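Capsid polyprotein (Turkey astrovirus 2, PDB 3TS3) probably self-assembles into the icosahedral capsid of the virus, of which this piece is the projection (spike) domain. Local coordinates at residues Y192-T195 with K196-L200; K110-E114 with P115-K119; Y3-L6 with P7-D10. All coordinates share one frame; numbering follows the deposited sequence.

Contact 1 (Y192-T195 with K196-L200); sequences YSDT and KQQFL
T195 and Q198 form a capping box at the N-terminus of helix 196-202 in the capsid spike domain. T195 is the N-cap. Its OG1 accepts from the backbone N of Q198, over 3.2 Å and nearly straight. The return bond is shorter. T195 N donates to Q198 OE1 at 2.9 Å with an N-H...O angle of 166°, in the carbonyl plane and on a lone pair of the amide. The torsions of both residues set this up. T195 OG1 stands between the backbone N and the carbonyl carbon (chi1 62°), which turns it to the first turn of the helix. Q198 CG lies opposite its carbonyl carbon, on the side of the backbone N, and an extended chain carries OE1 back to T195. On the way Q198 CG passes 3.3 Å from T195 OG1, and T195 CG2 lies 3.4 Å from Q198 OE1. The amide is thus packed as well as bonded. The helical ladder starts with F199 N donating to T195 O at 2.9 Å.

D194 slants across Q198 beside the box. Its carboxylate is turned 44° from the amide plane of Q198, and its CG rests 3.7 Å from Q198 CB. The acid has polar partners of its own: D194 OD2 bonds to T31 OG1 and H202 ND1, so it ties the loop before the helix to the helix's last residue. The ring of F199 stacks on W190, and its backbone side is close to the cap: F199 CB sits 3.6 Å from T195 O.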
loop_
_atom_site.group_PDB
_atom_site.type_symbol
_atom_site.label_atom_id
_atom_site.label_comp_id
_atom_site.label_asym_id
_atom_site.label_seq_id
_atom_site.Cartn_x
_atom_site.Cartn_y
_atom_site.Cartn_z
ATOM N N TYR C 192 1.712 21.230 4.573
ATOM C CA TYR C 192 2.264 22.360 3.829
ATOM C C TYR C 192 3.393 23.070 4.581
ATOM O O TYR C 192 4.198 23.749 3.980
ATOM C CB TYR C 192 1.157 23.310 3.347
ATOM C CG TYR C 192 0.224 22.617 2.379
ATOM C CD1 TYR C 192 0.549 22.492 1.038
ATOM C CD2 TYR C 192 -0.956 22.045 2.818
ATOM C CE1 TYR C 192 -0.281 21.828 0.164
ATOM C CE2 TYR C 192 -1.787 21.385 1.954
ATOM C CZ TYR C 192 -1.450 21.279 0.631
ATOM O OH TYR C 192 -2.284 20.619 -0.227
ATOM N N SER C 193 3.453 22.886 5.891
ATOM C CA SER C 193 4.507 23.501 6.690
ATOM C C SER C 193 5.740 22.617 6.926
ATOM O O SER C 193 6.675 23.028 7.594
ATOM C CB SER C 193 3.942 23.989 8.021
ATOM O OG SER C 193 3.125 23.004 8.605
ATOM N N ASP C 194 5.738 21.409 6.374
ATOM C CA ASP C 194 6.829 20.463 6.591
ATOM C C ASP C 194 7.858 20.452 5.473
ATOM O O ASP C 194 7.520 20.438 4.299
ATOM C CB ASP C 194 6.300 19.025 6.725
ATOM C CG ASP C 194 5.846 18.683 8.124
ATOM O OD1 ASP C 194 5.903 19.555 8.997
ATOM O OD2 ASP C 194 5.439 17.524 8.338
ATOM N N THR C 195 9.122 20.428 5.871
ATOM C CA THR C 195 10.234 20.208 4.975
ATOM C C THR C 195 10.271 18.706 4.755
ATOM O O THR C 195 9.524 17.977 5.385
ATOM C CB THR C 195 11.567 20.613 5.603
ATOM O OG1 THR C 195 11.807 19.799 6.751
ATOM C CG2 THR C 195 11.555 22.068 6.013
ATOM N N LYS C 196 11.137 18.244 3.868
ATOM C CA LYS C 196 11.234 16.818 3.611
ATOM C C LYS C 196 11.665 16.074 4.868
ATOM O O LYS C 196 11.156 15.015 5.165
ATOM C CB LYS C 196 12.212 16.545 2.470
ATOM C CG LYS C 196 12.522 15.078 2.232
ATOM C CD LYS C 196 13.516 14.924 1.098
ATOM C CE LYS C 196 13.900 13.478 0.895
ATOM N NZ LYS C 196 14.842 13.344 -0.230
ATOM N N GLN C 197 12.619 16.627 5.601
ATOM C CA GLN C 197 13.070 15.966 6.812
ATOM C C GLN C 197 11.954 15.886 7.844
ATOM O O GLN C 197 11.815 14.892 8.525
ATOM C CB GLN C 197 14.306 16.646 7.407
ATOM C CG GLN C 197 14.972 15.788 8.465
ATOM C CD GLN C 197 15.232 14.369 7.976
ATOM O OE1 GLN C 197 15.842 14.163 6.927
ATOM N NE2 GLN C 197 14.757 13.387 8.730
ATOM N N GLN C 198 11.178 16.952 7.963
ATOM C CA GLN C 198 10.051 16.968 8.876
ATOM C C GLN C 198 8.986 15.955 8.470
ATOM O O GLN C 198 8.409 15.294 9.313
ATOM C CB GLN C 198 9.461 18.371 8.989
ATOM C CG GLN C 198 10.414 19.350 9.659
ATOM C CD GLN C 198 9.872 20.748 9.645
ATOM O OE1 GLN C 198 9.483 21.259 8.611
ATOM N NE2 GLN C 198 9.853 21.386 10.810
ATOM N N PHE C 199 8.741 15.838 7.175
ATOM C CA PHE C 199 7.756 14.874 6.723
ATOM C C PHE C 199 8.185 13.461 7.111
ATOM O O PHE C 199 7.410 12.723 7.691
ATOM C CB PHE C 199 7.612 14.972 5.195
ATOM C CG PHE C 199 6.860 13.825 4.569
ATOM C CD1 PHE C 199 5.488 13.789 4.595
ATOM C CD2 PHE C 199 7.535 12.797 3.951
ATOM C CE1 PHE C 199 4.798 12.745 4.014
ATOM C CE2 PHE C 199 6.850 11.744 3.375
ATOM C CZ PHE C 199 5.482 11.725 3.408
ATOM N N LEU C 200 9.429 13.104 6.823
ATOM C CA LEU C 200 9.943 11.786 7.184
ATOM C C LEU C 200 9.966 11.548 8.698
ATOM O O LEU C 200 9.660 10.459 9.162
ATOM C CB LEU C 200 11.322 11.549 6.561
ATOM C CG LEU C 200 11.304 11.368 5.039
ATOM C CD1 LEU C 200 12.711 11.349 4.473
ATOM C CD2 LEU C 200 10.561 10.101 4.668
#

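Contact 2 (K110-E114 with P115-K119); sequences KDYTE and PAIQK
Two type I beta turns follow one another, D111 to E114 and E114 to I117, and bring Y112 and I117 to 5.5 Å between their CA atoms. The second turn is closed by I117 N donating to E114 O at 3.1 Å. The N-H comes from above the carbonyl plane, 55° out of it, and misses the lone pairs. D111 is also the centre of an inverse gamma turn. Its OD1 takes the hydroxyl proton of T113 OG1 on the syn side at 2.7 Å.

I117 points its side chain back at the first turn. CD1 lies 3.4 Å from D111 O, and CG2 meets Y112 CD1 obliquely at 3.8 Å. The paired turns lead the chain into strand 117-119, which runs antiparallel to strand 142-148 in the main sheet. P142 of that neighbouring strand packs against both Y112 and I117.

K119 crosses the Y112 ring over one face. Its extended chain lays CE 3.8 Å from the ring centroid, a CH-pi contact, and puts NZ above the same face in a cation-pi contact at 4.9 Å. The opposite face has K110 C near its rim, while Q118 O lies at the ring edge. E114 is buried, and bends at CG (chi2 -71°). Its carboxylate is matched by a salt bridge to R25 and a hydrogen bond from T28 OG1.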
loop_
_atom_site.group_PDB
_atom_site.type_symbol
_atom_site.label_atom_id
_atom_site.label_comp_id
_atom_site.label_asym_id
_atom_site.label_seq_id
_atom_site.Cartn_x
_atom_site.Cartn_y
_atom_site.Cartn_z
ATOM N N LYS C 110 -13.876 17.975 -2.080
ATOM C CA LYS C 110 -14.059 19.392 -2.353
ATOM C C LYS C 110 -14.266 20.204 -1.079
ATOM O O LYS C 110 -14.761 21.317 -1.131
ATOM C CB LYS C 110 -15.200 19.622 -3.344
ATOM C CG LYS C 110 -14.980 18.969 -4.690
ATOM C CD LYS C 110 -16.099 19.337 -5.634
ATOM C CE LYS C 110 -16.082 18.490 -6.879
ATOM N NZ LYS C 110 -17.236 18.837 -7.769
ATOM N N ASP C 111 -13.888 19.637 0.060
ATOM C CA ASP C 111 -13.988 20.342 1.327
ATOM C C ASP C 111 -12.725 21.162 1.531
ATOM O O ASP C 111 -11.805 20.743 2.209
ATOM C CB ASP C 111 -14.160 19.371 2.490
ATOM C CG ASP C 111 -14.362 20.087 3.797
ATOM O OD1 ASP C 111 -14.440 21.329 3.756
ATOM O OD2 ASP C 111 -14.422 19.425 4.845
ATOM N N TYR C 112 -12.730 22.348 0.941
ATOM C CA TYR C 112 -11.583 23.249 0.918
ATOM C C TYR C 112 -11.208 23.777 2.291
ATOM O O TYR C 112 -10.126 24.301 2.484
ATOM C CB TYR C 112 -11.782 24.358 -0.112
ATOM C CG TYR C 112 -11.870 23.810 -1.522
ATOM C CD1 TYR C 112 -10.756 23.285 -2.149
ATOM C CD2 TYR C 112 -13.069 23.803 -2.214
ATOM C CE1 TYR C 112 -10.832 22.778 -3.418
ATOM C CE2 TYR C 112 -13.152 23.303 -3.483
ATOM C CZ TYR C 112 -12.034 22.788 -4.082
ATOM O OH TYR C 112 -12.120 22.284 -5.353
ATOM N N THR C 113 -12.110 23.629 3.244
ATOM C CA THR C 113 -11.804 23.972 4.623
ATOM C C THR C 113 -10.765 23.024 5.249
ATOM O O THR C 113 -10.060 23.405 6.164
ATOM C CB THR C 113 -13.057 24.156 5.491
ATOM O OG1 THR C 113 -13.624 22.886 5.794
ATOM C CG2 THR C 113 -14.074 25.009 4.758
ATOM N N GLU C 114 -10.663 21.794 4.748
ATOM C CA GLU C 114 -9.636 20.886 5.253
ATOM C C GLU C 114 -8.272 21.441 4.870
ATOM O O GLU C 114 -8.049 21.792 3.726
ATOM C CB GLU C 114 -9.787 19.487 4.645
ATOM C CG GLU C 114 -10.887 18.642 5.232
ATOM C CD GLU C 114 -10.598 18.165 6.643
ATOM O OE1 GLU C 114 -9.462 18.333 7.129
ATOM O OE2 GLU C 114 -11.525 17.607 7.246
ATOM N N PRO C 115 -7.344 21.457 5.814
ATOM C CA PRO C 115 -6.019 22.023 5.564
ATOM C C PRO C 115 -5.292 21.302 4.432
ATOM O O PRO C 115 -4.583 21.931 3.669
ATOM C CB PRO C 115 -5.307 21.812 6.894
ATOM C CG PRO C 115 -6.403 21.916 7.897
ATOM C CD PRO C 115 -7.593 21.267 7.253
ATOM N N ALA C 116 -5.489 19.996 4.322
ATOM C CA ALA C 116 -4.831 19.216 3.276
ATOM C C ALA C 116 -5.240 19.617 1.864
ATOM O O ALA C 116 -4.463 19.494 0.936
ATOM C CB ALA C 116 -5.036 17.720 3.483
ATOM N N ILE C 117 -6.476 20.069 1.704
ATOM C CA ILE C 117 -6.997 20.306 0.375
ATOM C C ILE C 117 -6.854 21.746 -0.069
ATOM O O ILE C 117 -7.292 22.657 0.604
ATOM C CB ILE C 117 -8.480 19.901 0.261
ATOM C CG1 ILE C 117 -8.704 18.492 0.811
ATOM C CG2 ILE C 117 -8.954 20.030 -1.185
ATOM C CD1 ILE C 117 -10.165 18.117 0.888
ATOM N N GLN C 118 -6.263 21.918 -1.239
ATOM C CA GLN C 118 -6.049 23.239 -1.808
ATOM C C GLN C 118 -6.669 23.312 -3.197
ATOM O O GLN C 118 -7.091 22.308 -3.745
ATOM C CB GLN C 118 -4.562 23.596 -1.865
ATOM C CG GLN C 118 -3.837 23.464 -0.537
ATOM C CD GLN C 118 -4.212 24.537 0.471
ATOM O OE1 GLN C 118 -4.832 25.533 0.137
ATOM N NE2 GLN C 118 -3.815 24.335 1.710
ATOM N N LYS C 119 -6.742 24.520 -3.744
ATOM C CA LYS C 119 -7.334 24.726 -5.049
ATOM C C LYS C 119 -6.217 24.890 -6.045
ATOM O O LYS C 119 -5.383 25.761 -5.906
ATOM C CB LYS C 119 -8.208 25.981 -5.051
ATOM C CG LYS C 119 -9.451 25.867 -4.192
ATOM C CD LYS C 119 -10.240 27.158 -4.160
ATOM C CE LYS C 119 -11.545 26.984 -3.410
ATOM N NZ LYS C 119 -12.474 28.114 -3.650
#

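Contact 3 (Y3-L6 with P7-D10); sequences YLPL and PQAD
Q8 N and A9 N each donate to a backbone carbonyl three residues earlier, the span of a 3-10 helix. Q8 N reaches P5 O at 2.9 Å, and A9 N reaches L6 O at 3.0 Å. The bond of Q8, at the 3-10 segment, is the more bent at the hydrogen. The donors sit above the carbonyl planes, 41° out for P5 and 66° out for L6, and neither uses a lone pair.

Side chains fill in around this short turn. P5 CB meets P7 CD at 3.9 Å, so the two proline rings touch at one corner. The amide of Q8 crosses the P5 ring obliquely, with Q8 NE2 3.7 Å from P5 CG. With chi1 at -51°, Q8 CG points away from its carbonyl carbon, and the extended chain brings the amide to P5. A9 CB points at segment 3-6 and lies between Y3 O and L6 O, 3.4 Å from Y3 O. It is 4.0 Å from Y3 CB. L6 CD2 approaches the same methyl more loosely.

A water sits between L6 O and A9 O, 2.7 Å from L6 O. It can donate to either, though it has more acceptors in reach than protons. The peptide bond before P5 is cis, which bends the chain between L4 and the turn. Further out, A9 O takes a bond from K103 NZ of the same chain.

Several polar groups bond to the second subunit. Y3 OH and D10 O pair reciprocally with D10 O and Y3 OH there. Y3 N and L4 N bond to its Q12 OE1, Q8 NE2 to its F21 O, and the L6 backbone also bonds across. P7 has no N-H to offer, so the turn's own bonds fall to Q8 N and A9 N.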
loop_
_atom_site.group_PDB
_atom_site.type_symbol
_atom_site.label_atom_id
_atom_site.label_comp_id
_atom_site.label_asym_id
_atom_site.label_seq_id
_atom_site.Cartn_x
_atom_site.Cartn_y
_atom_site.Cartn_z
ATOM N N TYR C 3 -19.622 -5.731 -0.668
ATOM C CA TYR C 3 -18.694 -4.602 -0.616
ATOM C C TYR C 3 -17.319 -4.991 -1.166
ATOM O O TYR C 3 -16.475 -4.144 -1.378
ATOM C CB TYR C 3 -18.595 -3.985 0.781
ATOM C CG TYR C 3 -18.054 -4.912 1.832
ATOM C CD1 TYR C 3 -16.699 -4.971 2.103
ATOM C CD2 TYR C 3 -18.898 -5.724 2.554
ATOM C CE1 TYR C 3 -16.203 -5.817 3.054
ATOM C CE2 TYR C 3 -18.405 -6.572 3.502
ATOM C CZ TYR C 3 -17.057 -6.616 3.744
ATOM O OH TYR C 3 -16.562 -7.466 4.686
ATOM N N LEU C 4 -17.128 -6.285 -1.408
ATOM C CA LEU C 4 -15.909 -6.801 -2.028
ATOM C C LEU C 4 -16.263 -7.468 -3.354
ATOM O O LEU C 4 -17.184 -8.256 -3.403
ATOM C CB LEU C 4 -15.214 -7.815 -1.110
ATOM C CG LEU C 4 -14.640 -7.307 0.211
ATOM C CD1 LEU C 4 -14.004 -8.452 0.953
ATOM C CD2 LEU C 4 -13.611 -6.207 -0.035
ATOM N N PRO C 5 -15.552 -7.150 -4.429
ATOM C CA PRO C 5 -14.413 -6.224 -4.440
ATOM C C PRO C 5 -14.799 -4.762 -4.211
ATOM O O PRO C 5 -15.862 -4.332 -4.628
ATOM C CB PRO C 5 -13.814 -6.400 -5.843
ATOM C CG PRO C 5 -14.581 -7.457 -6.520
ATOM C CD PRO C 5 -15.818 -7.742 -5.748
ATOM N N LEU C 6 -13.898 -4.003 -3.601
ATOM C CA LEU C 6 -14.188 -2.642 -3.178
ATOM C C LEU C 6 -14.604 -1.693 -4.292
ATOM O O LEU C 6 -15.441 -0.856 -4.065
ATOM C CB LEU C 6 -13.037 -2.037 -2.366
ATOM C CG LEU C 6 -13.001 -2.255 -0.857
ATOM C CD1 LEU C 6 -11.879 -1.407 -0.284
ATOM C CD2 LEU C 6 -14.325 -1.873 -0.224
ATOM N N PRO C 7 -14.051 -1.836 -5.491
ATOM C CA PRO C 7 -14.438 -0.934 -6.576
ATOM C C PRO C 7 -15.929 -1.074 -6.867
ATOM O O PRO C 7 -16.534 -0.142 -7.371
ATOM C CB PRO C 7 -13.594 -1.419 -7.750
ATOM C CG PRO C 7 -12.363 -1.957 -7.099
ATOM C CD PRO C 7 -12.888 -2.656 -5.867
ATOM N N GLN C 8 -16.503 -2.232 -6.554
ATOM C CA GLN C 8 -17.918 -2.482 -6.825
ATOM C C GLN C 8 -18.839 -2.127 -5.666
ATOM O O GLN C 8 -20.047 -2.172 -5.796
ATOM C CB GLN C 8 -18.129 -3.938 -7.252
ATOM C CG GLN C 8 -17.190 -4.352 -8.375
ATOM C CD GLN C 8 -17.428 -5.754 -8.896
ATOM O OE1 GLN C 8 -18.485 -6.327 -8.709
ATOM N NE2 GLN C 8 -16.424 -6.308 -9.545
ATOM N N ALA C 9 -18.262 -1.763 -4.535
ATOM C CA ALA C 9 -19.055 -1.481 -3.353
ATOM C C ALA C 9 -19.957 -0.272 -3.539
ATOM O O ALA C 9 -19.590 0.682 -4.198
ATOM C CB ALA C 9 -18.150 -1.283 -2.140
ATOM N N ASP C 10 -21.140 -0.334 -2.939
ATOM C CA ASP C 10 -22.075 0.775 -2.978
ATOM C C ASP C 10 -21.558 1.911 -2.095
ATOM O O ASP C 10 -20.803 1.687 -1.163
ATOM C CB ASP C 10 -23.455 0.344 -2.486
ATOM C CG ASP C 10 -24.181 -0.570 -3.462
ATOM O OD1 ASP C 10 -23.765 -0.701 -4.623
ATOM O OD2 ASP C 10 -25.172 -1.166 -3.038
HETATM O O HOH W 1 -16.715 1.501 -4.382
#

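Overall arrangement
The three contacts follow one another in series along the chain, in the order 3, 2, 1. Contacts 1 and 2 have centres 19 Å apart, yet they touch. Y192 OH probably bonds to A116 O at 2.7 Å, and Y192 CE2 packs against P115 O at 3.3 Å. A sulfate ion, probably from the crystallisation liquor, lies about 3 Å from the P115 side chain. Contact 3 lies at the subunit interface, with all eight residues within reach of the second subunit. Contact 1 reaches that subunit through L200, whose O bonds to K183 NZ there. The centre of contact 3 is 26 Å from that of contact 2 and 35 Å from that of contact 1, across the chain's centre.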